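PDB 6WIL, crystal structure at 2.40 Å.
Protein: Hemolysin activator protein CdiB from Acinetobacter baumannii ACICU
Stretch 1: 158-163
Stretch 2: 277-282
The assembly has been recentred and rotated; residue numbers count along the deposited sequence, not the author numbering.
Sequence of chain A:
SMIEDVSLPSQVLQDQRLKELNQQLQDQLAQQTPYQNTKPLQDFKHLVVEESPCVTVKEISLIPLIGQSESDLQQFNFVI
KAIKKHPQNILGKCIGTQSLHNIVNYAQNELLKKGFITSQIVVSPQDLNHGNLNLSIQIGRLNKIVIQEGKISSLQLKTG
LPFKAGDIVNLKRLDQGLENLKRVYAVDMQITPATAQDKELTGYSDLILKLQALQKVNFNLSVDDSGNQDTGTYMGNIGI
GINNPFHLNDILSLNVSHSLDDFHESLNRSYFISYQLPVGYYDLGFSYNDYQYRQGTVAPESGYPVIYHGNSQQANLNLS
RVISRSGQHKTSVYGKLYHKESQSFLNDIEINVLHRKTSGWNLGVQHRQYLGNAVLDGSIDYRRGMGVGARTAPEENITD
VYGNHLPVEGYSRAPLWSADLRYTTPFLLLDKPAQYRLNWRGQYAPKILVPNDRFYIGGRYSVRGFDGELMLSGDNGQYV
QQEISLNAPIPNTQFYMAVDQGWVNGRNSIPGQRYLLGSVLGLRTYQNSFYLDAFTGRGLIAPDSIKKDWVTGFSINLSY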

ATOM      1  N   LYS A 158       4.080  18.020 -14.960  1.00 35.55           N
ATOM      2  CA  LYS A 158       5.425  17.492 -15.166  1.00 36.46           C
ATOM      3  C   LYS A 158       5.821  16.516 -14.062  1.00 43.56           C
ATOM      4  O   LYS A 158       6.447  15.486 -14.335  1.00 41.92           O
ATOM      5  N   THR A 159       5.465  16.817 -12.808  1.00 51.94           N
ATOM      6  CA  THR A 159       5.873  15.952 -11.704  1.00 36.86           C
ATOM      7  C   THR A 159       4.922  14.777 -11.508  1.00 37.37           C
ATOM      8  O   THR A 159       5.365  13.684 -11.138  1.00 44.74           O
ATOM      9  N   GLY A 160       3.624  14.977 -11.747  1.00 31.57           N
ATOM     10  CA  GLY A 160       2.671  13.893 -11.590  1.00 33.65           C
ATOM     11  C   GLY A 160       2.666  12.890 -12.729  1.00 39.60           C
ATOM     12  O   GLY A 160       2.386  11.708 -12.508  1.00 43.66           O
ATOM     13  N   LEU A 161       2.966  13.333 -13.953  1.00 48.26           N
ATOM     14  CA  LEU A 161       2.937  12.443 -15.109  1.00 43.36           C
ATOM     15  C   LEU A 161       4.355  12.096 -15.522  1.00 45.43           C
ATOM     16  O   LEU A 161       5.138  13.010 -15.829  1.00 51.95           O
ATOM     17  N   PRO A 162       4.732  10.817 -15.561  1.00 46.83           N
ATOM     18  CA  PRO A 162       6.103  10.467 -15.957  1.00 39.46           C
ATOM     19  C   PRO A 162       6.333  10.524 -17.460  1.00 60.52           C
ATOM     20  O   PRO A 162       7.331   9.998 -17.958  1.00 62.60           O
ATOM     21  N   PHE A 163       5.422  11.164 -18.188  1.00 58.91           N
ATOM     22  CA  PHE A 163       5.515  11.295 -19.634  1.00 54.22           C
ATOM     23  C   PHE A 163       5.281  12.749 -20.023  1.00 64.66           C
ATOM     24  O   PHE A 163       4.843  13.570 -19.215  1.00 65.50           O
ATOM     25  N   LEU A 277       4.417  13.586  -1.529  1.00 30.60           N
ATOM     26  CA  LEU A 277       4.199  14.059  -2.887  1.00 34.55           C
ATOM     27  C   LEU A 277       4.799  13.068  -3.876  1.00 39.76           C
ATOM     28  O   LEU A 277       5.867  12.498  -3.611  1.00 38.41           O
ATOM     29  N   PRO A 278       4.138  12.831  -5.009  1.00 46.10           N
ATOM     30  CA  PRO A 278       4.683  11.914  -6.015  1.00 40.02           C
ATOM     31  C   PRO A 278       5.501  12.630  -7.076  1.00 43.05           C
ATOM     32  O   PRO A 278       5.269  13.790  -7.409  1.00 32.79           O
ATOM     33  N   VAL A 279       6.491  11.913  -7.602  1.00 48.79           N
ATOM     34  CA  VAL A 279       7.232  12.349  -8.784  1.00 46.09           C
ATOM     35  C   VAL A 279       7.257  11.217  -9.802  1.00 47.35           C
ATOM     36  O   VAL A 279       8.201  10.414  -9.841  1.00 40.35           O
ATOM     37  N   GLY A 280       6.220  11.155 -10.630  1.00 46.25           N
ATOM     38  CA  GLY A 280       6.134  10.081 -11.604  1.00 45.49           C
ATOM     39  C   GLY A 280       6.013   8.725 -10.932  1.00 45.92           C
ATOM     40  O   GLY A 280       5.102   8.488 -10.125  1.00 38.46           O
ATOM     41  N   TYR A 281       6.952   7.830 -11.245  1.00 35.21           N
ATOM     42  CA  TYR A 281       7.004   6.530 -10.592  1.00 40.70           C
ATOM     43  C   TYR A 281       7.553   6.600  -9.174  1.00 41.14           C
ATOM     44  O   TYR A 281       7.417   5.621  -8.431  1.00 43.03           O
ATOM     45  N   TYR A 282       8.158   7.716  -8.784  1.00 37.64           N
ATOM     46  CA  TYR A 282       8.715   7.850  -7.452  1.00 36.33           C
ATOM     47  C   TYR A 282       7.661   8.349  -6.476  1.00 39.14           C
ATOM     48  O   TYR A 282       6.602   8.851  -6.863  1.00 52.19           O
TER

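The contact joins the end of a helix, continuing into a loop at Leu161, to a strand that runs into a type II' turn from Val279 to Tyr282. It is small, burying 254 Å² over both sides, and much of it is made by backbone rather than by side chains.

The polar component centres on one carbonyl. Gly280 N donates a hydrogen bond to Thr159 O over 2.7 Å, with an angle of 134° at the hydrogen, so the bond is short but bent. The same oxygen also receives a CA-H...O contact from Val279, the distance from Val279 CA to Thr159 O being 3.3 Å. No side chain supplies a polar partner across the interface: Thr159, in the p rotamer with its CA-to-CB bond directed sideways, has its OG1 hydrogen-bonded elsewhere in the structure.

Apolar packing is led by Pro162, whose CA-to-CB bond points toward the turn. Its ring has a C-gamma endo pucker, and its CB lies 4.0 Å from Gly280 CA and 4.3 Å from Tyr281 CD2. Tyr281 starts sideways, but with chi1 in m (-79°) and chi2 at -65° the end of its side chain comes nearer, and its ring meets the proline obliquely. The absence of a side chain at Gly280 matters here, because an ideal CB would sit a tight 3.3 Å from Pro162 CB; the positive phi of 64° independently favours glycine.

The remaining side chains contribute less. Pro278 is directed sideways and Val279, in t, away, so the strand approaches Thr159 mainly through its main chain. Leu161 (m, t) also points away, while Phe163, with chi1 in p, and the extended, all-t Lys158 are out of reach of the other stretch. Within the turn, Tyr282 N donates to Val279 O at 2.9 Å, and Val279 N to Tyr282 O at 3.2 Å.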

ATOM      1  CB  LYS A 158       6.435  18.637 -15.259  1.00 38.95           C
ATOM      2  CG  LYS A 158       7.873  18.189 -15.051  1.00 51.54           C
ATOM      3  CD  LYS A 158       8.879  19.159 -15.638  1.00 52.78           C
ATOM      4  CE  LYS A 158      10.297  18.636 -15.437  1.00 61.64           C
ATOM      5  NZ  LYS A 158      11.322  19.514 -16.064  1.00 73.78           N
ATOM      6  CB  THR A 159       5.983  16.756 -10.403  1.00 48.49           C
ATOM      7  OG1 THR A 159       4.708  17.320 -10.063  1.00 42.11           O
ATOM      8  CG2 THR A 159       7.005  17.872 -10.550  1.00 34.19           C
ATOM      9  CB  LEU A 161       2.203  13.092 -16.273  1.00 36.53           C
ATOM     10  CG  LEU A 161       0.803  13.627 -16.003  1.00 40.18           C
ATOM     11  CD1 LEU A 161       0.240  14.228 -17.278  1.00 42.12           C
ATOM     12  CD2 LEU A 161      -0.091  12.521 -15.486  1.00 27.72           C
ATOM     13  CB  PRO A 162       6.261   9.042 -15.415  1.00 51.11           C
ATOM     14  CG  PRO A 162       4.875   8.496 -15.433  1.00 39.49           C
ATOM     15  CD  PRO A 162       3.975   9.644 -15.089  1.00 41.50           C
ATOM     16  CB  PHE A 163       4.507  10.380 -20.347  1.00 41.93           C
ATOM     17  CG  PHE A 163       3.079  10.616 -19.941  1.00 47.22           C
ATOM     18  CD1 PHE A 163       2.301  11.553 -20.601  1.00 42.47           C
ATOM     19  CD2 PHE A 163       2.510   9.892 -18.905  1.00 45.18           C
ATOM     20  CE1 PHE A 163       0.984  11.770 -20.235  1.00 42.72           C
ATOM     21  CE2 PHE A 163       1.192  10.105 -18.532  1.00 47.95           C
ATOM     22  CZ  PHE A 163       0.428  11.045 -19.200  1.00 45.53           C
ATOM     23  CB  LEU A 277       4.802  15.452  -3.115  1.00 34.64           C
ATOM     24  CG  LEU A 277       6.283  15.612  -3.459  1.00 34.98           C
ATOM     25  CD1 LEU A 277       6.566  17.046  -3.874  1.00 47.99           C
ATOM     26  CD2 LEU A 277       7.164  15.213  -2.291  1.00 61.34           C
ATOM     27  CB  PRO A 278       3.416  11.311  -6.633  1.00 31.94           C
ATOM     28  CG  PRO A 278       2.446  12.452  -6.602  1.00 38.44           C
ATOM     29  CD  PRO A 278       2.755  13.231  -5.330  1.00 36.91           C
ATOM     30  CB  VAL A 279       8.658  12.813  -8.426  1.00 50.17           C
ATOM     31  CG1 VAL A 279       9.294  13.515  -9.615  1.00 37.44           C
ATOM     32  CG2 VAL A 279       8.645  13.727  -7.208  1.00 40.50           C
ATOM     33  CB  TYR A 281       7.846   5.551 -11.417  1.00 46.27           C
ATOM     34  CG  TYR A 281       7.141   4.946 -12.606  1.00 39.28           C
ATOM     35  CD1 TYR A 281       6.047   4.103 -12.435  1.00 46.58           C
ATOM     36  CD2 TYR A 281       7.580   5.206 -13.904  1.00 48.58           C
ATOM     37  CE1 TYR A 281       5.399   3.550 -13.517  1.00 41.60           C
ATOM     38  CE2 TYR A 281       6.938   4.653 -14.991  1.00 35.25           C
ATOM     39  CZ  TYR A 281       5.852   3.827 -14.795  1.00 32.26           C
ATOM     40  OH  TYR A 281       5.215   3.278 -15.880  1.00 44.54           O
ATOM     41  CB  TYR A 282       9.911   8.802  -7.464  1.00 40.53           C
ATOM     42  CG  TYR A 282      11.128   8.223  -8.138  1.00 37.02           C
ATOM     43  CD1 TYR A 282      11.275   8.292  -9.513  1.00 48.08           C
ATOM     44  CD2 TYR A 282      12.124   7.592  -7.402  1.00 40.28           C
ATOM     45  CE1 TYR A 282      12.379   7.754 -10.141  1.00 55.05           C
ATOM     46  CE2 TYR A 282      13.235   7.050  -8.024  1.00 56.12           C
ATOM     47  CZ  TYR A 282      13.353   7.134  -9.395  1.00 58.41           C
ATOM     48  OH  TYR A 282      14.458   6.596 -10.013  1.00 74.42           O
TER